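Local structure of cycloalternan-forming enzyme (Listeria monocytogenes serovar 1/2a, 5F7U) at residues Y114-E119 against K232-Q237; D123-V128 against N137-A142; Y300-F305 against M332-V337. The protein is a large multidomain member of glycosyl hydrolase family 31, combining a TIM barrel with several beta-rich domains, among them a family 6 carbohydrate-binding module. The protein carries 1 engineered substitution. One frame throughout, in Å; residues are numbered along the deposited sequence.

Contact 1 (Y114-E119 against K232-Q237)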
loop_
_atom_site.group_PDB
_atom_site.type_symbol
_atom_site.label_atom_id
_atom_site.label_comp_id
_atom_site.label_asym_id
_atom_site.label_seq_id
_atom_site.Cartn_x
_atom_site.Cartn_y
_atom_site.Cartn_z
ATOM N N TYR A 114 -27.660 17.577 23.802
ATOM C CA TYR A 114 -27.689 16.911 25.096
ATOM C C TYR A 114 -26.279 16.941 25.669
ATOM O O TYR A 114 -25.331 16.490 25.027
ATOM C CB TYR A 114 -28.173 15.467 24.964
ATOM C CG TYR A 114 -29.487 15.324 24.232
ATOM C CD1 TYR A 114 -30.709 15.367 24.924
ATOM C CD2 TYR A 114 -29.514 15.122 22.836
ATOM C CE1 TYR A 114 -31.914 15.237 24.239
ATOM C CE2 TYR A 114 -30.715 14.984 22.158
ATOM C CZ TYR A 114 -31.904 15.038 22.863
ATOM O OH TYR A 114 -33.096 14.891 22.174
ATOM N N VAL A 115 -26.153 17.464 26.875
ATOM C CA VAL A 115 -24.845 17.717 27.457
ATOM C C VAL A 115 -24.314 16.436 28.102
ATOM O O VAL A 115 -24.986 15.799 28.919
ATOM C CB VAL A 115 -24.901 18.910 28.430
ATOM C CG1 VAL A 115 -23.539 19.152 29.061
ATOM C CG2 VAL A 115 -25.367 20.158 27.674
ATOM N N THR A 116 -23.095 16.080 27.716
ATOM C CA THR A 116 -22.529 14.778 28.027
ATOM C C THR A 116 -21.339 14.849 28.985
ATOM O O THR A 116 -20.751 15.915 29.198
ATOM C CB THR A 116 -22.053 14.110 26.723
ATOM O OG1 THR A 116 -21.163 15.014 26.046
ATOM C CG2 THR A 116 -23.246 13.794 25.801
ATOM N N ASP A 117 -21.003 13.699 29.568
ATOM C CA ASP A 117 -19.728 13.517 30.245
ATOM C C ASP A 117 -19.319 12.060 30.147
ATOM O O ASP A 117 -20.140 11.197 29.814
ATOM C CB ASP A 117 -19.786 13.993 31.721
ATOM C CG ASP A 117 -18.424 14.473 32.247
ATOM O OD1 ASP A 117 -17.364 14.203 31.638
ATOM O OD2 ASP A 117 -18.417 15.136 33.306
ATOM N N TRP A 118 -18.038 11.801 30.402
ATOM C CA TRP A 118 -17.485 10.447 30.336
ATOM C C TRP A 118 -17.919 9.567 31.497
ATOM O O TRP A 118 -17.960 10.010 32.652
ATOM C CB TRP A 118 -15.949 10.511 30.233
ATOM C CG TRP A 118 -15.506 11.010 28.890
ATOM C CD1 TRP A 118 -15.127 12.286 28.563
ATOM C CD2 TRP A 118 -15.446 10.251 27.688
ATOM N NE1 TRP A 118 -14.820 12.359 27.216
ATOM C CE2 TRP A 118 -15.027 11.130 26.653
ATOM C CE3 TRP A 118 -15.739 8.912 27.371
ATOM C CZ2 TRP A 118 -14.850 10.705 25.331
ATOM C CZ3 TRP A 118 -15.578 8.482 26.040
ATOM C CH2 TRP A 118 -15.128 9.386 25.038
ATOM N N GLU A 119 -18.245 8.318 31.164
ATOM C CA GLU A 119 -18.460 7.247 32.140
ATOM C C GLU A 119 -17.524 6.123 31.727
ATOM O O GLU A 119 -17.327 5.887 30.522
ATOM C CB GLU A 119 -19.898 6.754 32.099
ATOM C CG GLU A 119 -20.925 7.819 32.479
ATOM C CD GLU A 119 -22.363 7.337 32.403
ATOM O OE1 GLU A 119 -22.643 6.227 31.881
ATOM O OE2 GLU A 119 -23.232 8.099 32.865
ATOM N N LYS A 232 -29.047 9.454 29.319
ATOM C CA LYS A 232 -30.485 9.396 29.017
ATOM C C LYS A 232 -30.852 9.185 27.544
ATOM O O LYS A 232 -31.708 8.364 27.222
ATOM C CB LYS A 232 -31.178 10.681 29.499
ATOM C CG LYS A 232 -31.332 10.808 31.006
ATOM C CD LYS A 232 -32.178 12.008 31.411
ATOM C CE LYS A 232 -31.385 13.310 31.335
ATOM N NZ LYS A 232 -32.072 14.380 32.103
ATOM N N ASN A 233 -30.231 9.962 26.666
ATOM C CA ASN A 233 -30.658 10.098 25.271
ATOM C C ASN A 233 -29.578 9.703 24.265
ATOM O O ASN A 233 -29.888 9.172 23.205
ATOM C CB ASN A 233 -31.069 11.550 24.986
ATOM C CG ASN A 233 -32.281 11.985 25.786
ATOM O OD1 ASN A 233 -33.423 11.663 25.432
ATOM N ND2 ASN A 233 -32.049 12.752 26.853
ATOM N N VAL A 234 -28.322 10.003 24.592
ATOM C CA VAL A 234 -27.222 9.871 23.633
ATOM C C VAL A 234 -25.978 9.205 24.201
ATOM O O VAL A 234 -25.678 9.368 25.392
ATOM C CB VAL A 234 -26.793 11.235 23.005
ATOM C CG1 VAL A 234 -27.907 11.814 22.147
ATOM C CG2 VAL A 234 -26.360 12.246 24.071
ATOM N N ILE A 235 -25.290 8.440 23.340
ATOM C CA ILE A 235 -23.874 8.046 23.517
ATOM C C ILE A 235 -23.151 8.609 22.289
ATOM O O ILE A 235 -23.431 8.191 21.158
ATOM C CB ILE A 235 -23.677 6.516 23.665
ATOM C CG1 ILE A 235 -24.334 6.040 24.984
ATOM C CG2 ILE A 235 -22.187 6.165 23.577
ATOM C CD1 ILE A 235 -24.594 4.548 25.080
ATOM N N ASN A 236 -22.278 9.598 22.501
ATOM C CA ASN A 236 -21.675 10.349 21.386
ATOM C C ASN A 236 -20.266 9.933 21.017
ATOM O O ASN A 236 -19.788 10.253 19.911
ATOM C CB ASN A 236 -21.695 11.870 21.657
ATOM C CG ASN A 236 -23.082 12.474 21.489
ATOM O OD1 ASN A 236 -23.951 11.870 20.865
ATOM N ND2 ASN A 236 -23.291 13.669 22.025
ATOM N N GLN A 237 -19.586 9.263 21.945
ATOM C CA GLN A 237 -18.207 8.819 21.696
ATOM C C GLN A 237 -17.851 7.637 22.575
ATOM O O GLN A 237 -18.463 7.443 23.627
ATOM C CB GLN A 237 -17.199 9.943 21.982
ATOM C CG GLN A 237 -17.098 11.056 20.941
ATOM C CD GLN A 237 -15.883 11.944 21.145
ATOM O OE1 GLN A 237 -15.465 12.206 22.291
ATOM N NE2 GLN A 237 -15.310 12.428 20.033
HETATM O O HOH W 1 -21.230 15.080 23.362
#
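Side-chain packing and one bridging water close the gap between 114-119 and 232-237, and no direct hydrogen bond crosses it. Tyr114, with CG anti to its carbonyl carbon (chi1 -53°), offers one ring face to Asn233. A CH-pi contact results, Asn233 CB lying 3.9 Å from the centroid of the Tyr114 ring, while the amide stacks over the CD1-CE1 side, its plane 27° from that of the ring. Val234 sends its two methyls to different places: CG1 comes within 3.7 Å of Tyr114 CD2, and CG2 is wedged between Tyr114 CB and Thr116 CG2. Here strand 106-129 approaches strand 235-243, the latter within the galactose mutarotase-like domain of the family; strand 214-229 pairs with both, and its Leu228 touches Thr116, Trp118 and Gln237. Thr116 OG1 sits in the crowded position between N and C (chi1 54°) and is 2.7 Å from a water oxygen, which accepts from Asn236 ND2 at 2.8 Å. CG2 instead, anti to the carbonyl carbon, packs against Val234 CG2 and Asn236 ND2. Farther along, the six-membered ring of Trp118 leans obliquely on Gln237, CZ2 lying 3.4 Å from Gln237 OE1, while Gln237 NE2 is hydrogen-bonded to Asp324 OD1.

Contact 2 (D123-V128 against N137-A142); sequences DVTSVV and NMTATA
Backbone hydrogen bonds carry most of the pairing between 123-128 and 137-140, two antiparallel strands whose axes approach to 4.5 Å. Thr139 N donates to Asp123 O at 2.9 Å, in the carbonyl plane, and Asn137 N gives its proton to Ser126 O almost along the C=O axis. Asn137 O is the shared acceptor: Thr125 N reaches it at 2.8 Å, and Ser126 N adds a weak, longer bond of 3.5 Å.

Side-chain polar groups reinforce both ends. Thr139 OG1, set between its own N and C (chi1 48°), accepts from Asp123 N at 3.1 Å and also binds a water that donates to Asp123 OD2, so hydroxyl and water together close a ring from Asp123 N to Asp123 OD2. At the other end Ser126 OG, likewise in the crowded position (chi1 71°), receives Asn137 ND2 at 3.0 Å, close to the plane of the amide. The opposite branch of that amide, OD1, accepts from Lys148 NZ, so bonds at both branches together settle which way round the amide lies.

Van der Waals contacts are fewer. Thr125 and Thr139 meet methyl to methyl, CG2 to CG2 at 3.5 Å, and Val128 CG2 flanks Asn137 ND2. On the face carrying Val124 and Met138, a non-hydrogen-bonded pair, the extended methionine in one of its two conformers brings CE within 4.2 Å of Val124 CG2; Tyr203 of strand 203-209 touches both residues.

Thr125 and Ser126 both stand opposite Asn137, shifting the register by one: a classic beta bulge in the hairpin formed by strands 106-129 and 134-140.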
loop_
_atom_site.group_PDB
_atom_site.type_symbol
_atom_site.label_atom_id
_atom_site.label_comp_id
_atom_site.label_asym_id
_atom_site.label_seq_id
_atom_site.Cartn_x
_atom_site.Cartn_y
_atom_site.Cartn_z
ATOM N N ASP A 123 -15.509 -1.990 37.704
ATOM C CA ASP A 123 -15.160 -3.378 38.014
ATOM C C ASP A 123 -15.937 -4.397 37.194
ATOM O O ASP A 123 -17.050 -4.125 36.745
ATOM C CB ASP A 123 -15.450 -3.675 39.499
ATOM C CG ASP A 123 -14.624 -2.826 40.447
ATOM O OD1 ASP A 123 -13.574 -2.301 40.058
ATOM O OD2 ASP A 123 -15.034 -2.681 41.615
ATOM N N VAL A 124 -15.351 -5.585 37.041
ATOM C CA VAL A 124 -16.098 -6.781 36.607
ATOM C C VAL A 124 -16.789 -7.351 37.844
ATOM O O VAL A 124 -16.113 -7.706 38.815
ATOM C CB VAL A 124 -15.166 -7.848 35.986
ATOM C CG1 VAL A 124 -15.944 -9.105 35.589
ATOM C CG2 VAL A 124 -14.426 -7.270 34.779
ATOM N N THR A 125 -18.119 -7.422 37.820
ATOM C CA THR A 125 -18.871 -7.964 38.943
ATOM C C THR A 125 -19.206 -9.441 38.767
ATOM O O THR A 125 -19.358 -10.160 39.753
ATOM C CB THR A 125 -20.160 -7.162 39.234
ATOM O OG1 THR A 125 -21.004 -7.179 38.085
ATOM C CG2 THR A 125 -19.827 -5.736 39.563
ATOM N N SER A 126 -19.323 -9.885 37.519
ATOM C CA SER A 126 -19.519 -11.303 37.229
ATOM C C SER A 126 -19.143 -11.631 35.794
ATOM O O SER A 126 -19.136 -10.759 34.908
ATOM C CB SER A 126 -20.955 -11.761 37.540
ATOM O OG SER A 126 -21.898 -11.244 36.611
ATOM N N VAL A 127 -18.828 -12.908 35.593
ATOM C CA VAL A 127 -18.422 -13.454 34.305
ATOM C C VAL A 127 -19.457 -14.527 33.944
ATOM O O VAL A 127 -19.750 -15.405 34.756
ATOM C CB VAL A 127 -17.007 -14.098 34.398
ATOM C CG1 VAL A 127 -16.584 -14.733 33.077
ATOM C CG2 VAL A 127 -15.972 -13.081 34.848
ATOM N N VAL A 128 -20.016 -14.440 32.741
ATOM C CA VAL A 128 -20.964 -15.443 32.247
ATOM C C VAL A 128 -20.367 -16.047 30.967
ATOM O O VAL A 128 -20.158 -15.347 29.978
ATOM C CB VAL A 128 -22.352 -14.825 31.958
ATOM C CG1 VAL A 128 -23.302 -15.890 31.439
ATOM C CG2 VAL A 128 -22.935 -14.161 33.207
ATOM N N ASN A 137 -20.002 -8.717 33.113
ATOM C CA ASN A 137 -20.937 -7.754 33.687
ATOM C C ASN A 137 -20.144 -6.760 34.504
ATOM O O ASN A 137 -19.332 -7.159 35.349
ATOM C CB ASN A 137 -21.983 -8.480 34.526
ATOM C CG ASN A 137 -22.933 -9.296 33.672
ATOM O OD1 ASN A 137 -23.642 -8.749 32.828
ATOM N ND2 ASN A 137 -22.962 -10.592 33.893
ATOM N N MET A 138 -20.381 -5.472 34.266
ATOM C CA MET A 138 -19.533 -4.434 34.829
ATOM C C MET A 138 -20.289 -3.367 35.599
ATOM O O MET A 138 -21.482 -3.145 35.365
ATOM C CB MET A 138 -18.722 -3.781 33.712
ATOM C CG MET A 138 -17.704 -4.719 33.106
ATOM S SD MET A 138 -17.153 -4.175 31.488
ATOM C CE MET A 138 -15.583 -5.033 31.437
ATOM N N THR A 139 -19.584 -2.722 36.526
ATOM C CA THR A 139 -20.071 -1.475 37.139
ATOM C C THR A 139 -19.452 -0.313 36.371
ATOM O O THR A 139 -18.498 -0.500 35.611
ATOM C CB THR A 139 -19.735 -1.349 38.625
ATOM O OG1 THR A 139 -18.351 -1.654 38.826
ATOM C CG2 THR A 139 -20.605 -2.292 39.431
ATOM N N ALA A 140 -20.022 0.871 36.549
ATOM C CA ALA A 140 -19.551 2.084 35.893
ATOM C C ALA A 140 -19.082 3.094 36.938
ATOM O O ALA A 140 -19.545 3.098 38.085
ATOM C CB ALA A 140 -20.654 2.675 35.025
ATOM N N THR A 141 -18.166 3.959 36.536
ATOM C CA THR A 141 -17.615 4.978 37.441
ATOM C C THR A 141 -18.607 6.099 37.783
ATOM O O THR A 141 -18.463 6.753 38.808
ATOM C CB THR A 141 -16.361 5.630 36.852
ATOM O OG1 THR A 141 -16.681 6.206 35.582
ATOM C CG2 THR A 141 -15.239 4.639 36.695
ATOM N N ALA A 142 -19.583 6.321 36.904
ATOM C CA ALA A 142 -20.623 7.333 37.067
ATOM C C ALA A 142 -21.851 6.879 36.306
ATOM O O ALA A 142 -21.751 6.019 35.427
ATOM C CB ALA A 142 -20.147 8.693 36.550
HETATM O O HOH W 2 -17.823 -1.559 41.438
#

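Contact 3 (Y300-F305 against M332-V337); sequences YVNSDF and MLDYYV
A buried antiparallel strand pair, the end of 297-301 against 333-338, forms this contact. Tyr300 and Tyr336 are its hydrogen-bonded pair: Tyr300 N donates to Tyr336 O at 3.0 Å, and Tyr336 N returns a bond of 2.8 Å to Tyr300 O. Their side chains leave the same face but with different torsions, Tyr300 CG anti to N (chi1 172°) and Tyr336 CG anti to C (chi1 -61°). The rings lie side by side, planes 20° apart yet slid so far that they barely overlap, meeting where Tyr300 CD2 is 3.6 Å from Tyr336 CD1. Helix 343-354 covers this face through Ile353. Strand 333-338 lies between 158-164 and 297-301, the latter two in the galactose mutarotase-like domain of the family, and on its other face Val301 CG2 packs on Tyr335 CB. Past Val301 the chain bends in an inverse gamma turn centred on Asn302, whose N still reaches Asp334 O at 2.8 Å. Both Asn302 and Asp334 hold CG anti to N, so their side chains run alongside each other. Asn302 ND2 gives a 2.9 Å bond to Asp334 OD2, meeting it from above the carboxylate plane; the same oxygen is in a salt bridge with Arg160. A water joins Asn302 O to Asp334 N.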
loop_
_atom_site.group_PDB
_atom_site.type_symbol
_atom_site.label_atom_id
_atom_site.label_comp_id
_atom_site.label_asym_id
_atom_site.label_seq_id
_atom_site.Cartn_x
_atom_site.Cartn_y
_atom_site.Cartn_z
ATOM N N TYR A 300 -8.091 -3.392 15.216
ATOM C CA TYR A 300 -9.058 -2.913 14.236
ATOM C C TYR A 300 -10.294 -2.438 14.970
ATOM O O TYR A 300 -10.925 -3.217 15.675
ATOM C CB TYR A 300 -9.404 -4.023 13.225
ATOM C CG TYR A 300 -10.559 -3.659 12.296
ATOM C CD1 TYR A 300 -10.556 -2.446 11.594
ATOM C CD2 TYR A 300 -11.658 -4.522 12.145
ATOM C CE1 TYR A 300 -11.610 -2.104 10.751
ATOM C CE2 TYR A 300 -12.715 -4.191 11.293
ATOM C CZ TYR A 300 -12.677 -2.979 10.614
ATOM O OH TYR A 300 -13.708 -2.631 9.772
ATOM N N VAL A 301 -10.639 -1.158 14.807
ATOM C CA VAL A 301 -11.874 -0.628 15.419
ATOM C C VAL A 301 -12.917 -0.701 14.315
ATOM O O VAL A 301 -12.805 0.005 13.305
ATOM C CB VAL A 301 -11.702 0.802 15.983
ATOM C CG1 VAL A 301 -13.025 1.375 16.524
ATOM C CG2 VAL A 301 -10.663 0.807 17.097
ATOM N N ASN A 302 -13.906 -1.569 14.522
ATOM C CA ASN A 302 -14.903 -1.893 13.513
ATOM C C ASN A 302 -16.038 -0.885 13.516
ATOM O O ASN A 302 -17.065 -1.090 14.175
ATOM C CB ASN A 302 -15.438 -3.321 13.728
ATOM C CG ASN A 302 -16.454 -3.730 12.664
ATOM O OD1 ASN A 302 -16.464 -3.185 11.562
ATOM N ND2 ASN A 302 -17.327 -4.675 13.005
ATOM N N SER A 303 -15.816 0.232 12.830
ATOM C CA SER A 303 -16.833 1.273 12.678
ATOM C C SER A 303 -16.435 2.188 11.544
ATOM O O SER A 303 -15.257 2.478 11.367
ATOM C CB SER A 303 -16.901 2.138 13.945
ATOM O OG SER A 303 -17.933 3.116 13.809
ATOM N N ASP A 304 -17.434 2.679 10.824
ATOM C CA ASP A 304 -17.196 3.665 9.781
ATOM C C ASP A 304 -17.203 5.094 10.302
ATOM O O ASP A 304 -16.835 6.000 9.557
ATOM C CB ASP A 304 -18.230 3.507 8.651
ATOM C CG ASP A 304 -18.022 2.224 7.854
ATOM O OD1 ASP A 304 -16.863 1.773 7.778
ATOM O OD2 ASP A 304 -19.017 1.700 7.311
ATOM N N PHE A 305 -17.599 5.308 11.565
ATOM C CA PHE A 305 -17.525 6.672 12.133
ATOM C C PHE A 305 -16.072 7.142 12.213
ATOM O O PHE A 305 -15.155 6.329 12.293
ATOM C CB PHE A 305 -18.137 6.729 13.536
ATOM C CG PHE A 305 -19.647 6.649 13.559
ATOM C CD1 PHE A 305 -20.426 7.768 13.287
ATOM C CD2 PHE A 305 -20.291 5.460 13.910
ATOM C CE1 PHE A 305 -21.821 7.691 13.322
ATOM C CE2 PHE A 305 -21.684 5.384 13.969
ATOM C CZ PHE A 305 -22.457 6.496 13.657
ATOM N N MET A 332 -23.060 -0.623 19.753
ATOM C CA MET A 332 -21.931 -1.091 20.570
ATOM C C MET A 332 -20.571 -0.649 20.010
ATOM O O MET A 332 -20.403 -0.519 18.801
ATOM C CB MET A 332 -21.929 -2.623 20.658
ATOM C CG MET A 332 -23.051 -3.190 21.505
ATOM S SD MET A 332 -22.764 -4.945 21.830
ATOM C CE MET A 332 -23.121 -5.618 20.219
ATOM N N LEU A 333 -19.597 -0.452 20.899
ATOM C CA LEU A 333 -18.201 -0.365 20.487
ATOM C C LEU A 333 -17.743 -1.774 20.129
ATOM O O LEU A 333 -17.998 -2.706 20.871
ATOM C CB LEU A 333 -17.348 0.216 21.630
ATOM C CG LEU A 333 -15.819 0.125 21.460
ATOM C CD1 LEU A 333 -15.340 1.014 20.301
ATOM C CD2 LEU A 333 -15.108 0.522 22.743
ATOM N N ASP A 334 -17.051 -1.909 18.998
ATOM C CA ASP A 334 -16.697 -3.223 18.450
ATOM C C ASP A 334 -15.260 -3.129 17.937
ATOM O O ASP A 334 -14.984 -2.399 16.977
ATOM C CB ASP A 334 -17.688 -3.537 17.324
ATOM C CG ASP A 334 -17.482 -4.906 16.685
ATOM O OD1 ASP A 334 -16.626 -5.702 17.117
ATOM O OD2 ASP A 334 -18.217 -5.179 15.715
ATOM N N TYR A 335 -14.331 -3.834 18.586
ATOM C CA TYR A 335 -12.931 -3.801 18.115
ATOM C C TYR A 335 -12.227 -5.137 18.284
ATOM O O TYR A 335 -12.663 -5.985 19.066
ATOM C CB TYR A 335 -12.127 -2.641 18.743
ATOM C CG TYR A 335 -11.841 -2.754 20.229
ATOM C CD1 TYR A 335 -12.810 -2.401 21.165
ATOM C CD2 TYR A 335 -10.581 -3.178 20.693
ATOM C CE1 TYR A 335 -12.571 -2.501 22.544
ATOM C CE2 TYR A 335 -10.321 -3.282 22.069
ATOM C CZ TYR A 335 -11.323 -2.935 22.978
ATOM O OH TYR A 335 -11.139 -3.017 24.337
ATOM N N TYR A 336 -11.158 -5.325 17.523
ATOM C CA TYR A 336 -10.461 -6.600 17.511
ATOM C C TYR A 336 -9.008 -6.389 17.881
ATOM O O TYR A 336 -8.390 -5.395 17.461
ATOM C CB TYR A 336 -10.491 -7.236 16.130
ATOM C CG TYR A 336 -11.846 -7.570 15.551
ATOM C CD1 TYR A 336 -12.662 -6.572 14.966
ATOM C CD2 TYR A 336 -12.287 -8.896 15.492
ATOM C CE1 TYR A 336 -13.908 -6.903 14.404
ATOM C CE2 TYR A 336 -13.514 -9.231 14.927
ATOM C CZ TYR A 336 -14.313 -8.237 14.389
ATOM O OH TYR A 336 -15.512 -8.630 13.821
ATOM N N VAL A 337 -8.463 -7.320 18.667
ATOM C CA VAL A 337 -7.018 -7.430 18.834
ATOM C C VAL A 337 -6.592 -8.707 18.102
ATOM O O VAL A 337 -7.021 -9.799 18.447
ATOM C CB VAL A 337 -6.592 -7.449 20.323
ATOM C CG1 VAL A 337 -5.078 -7.651 20.446
ATOM C CG2 VAL A 337 -7.048 -6.165 21.018
HETATM O O HOH W 3 -17.046 0.006 17.034
#

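Overall arrangement
The three contacts lie on the same side of the chain's centre among linked antiparallel strands, and show how chemistry follows position. Contact 3 is the buried one, where regular strand pairing is combined with aromatic rings and an amide-carboxylate bond. Contact 1 lies at the surface, its segments joined without direct hydrogen bonds, by side-chain packing and a water bridge. Contact 2, partly buried, is the most richly hydrogen-bonded, mixing backbone pairing with hydroxyl and amide groups. Contacts 1 and 2 share strand 106-129 and touch, Glu119 CD lying 3.4 Å from Ala142 O; contact 2 is nested within the loop that contact 1 closes. Contact 3 follows both in sequence and touches neither.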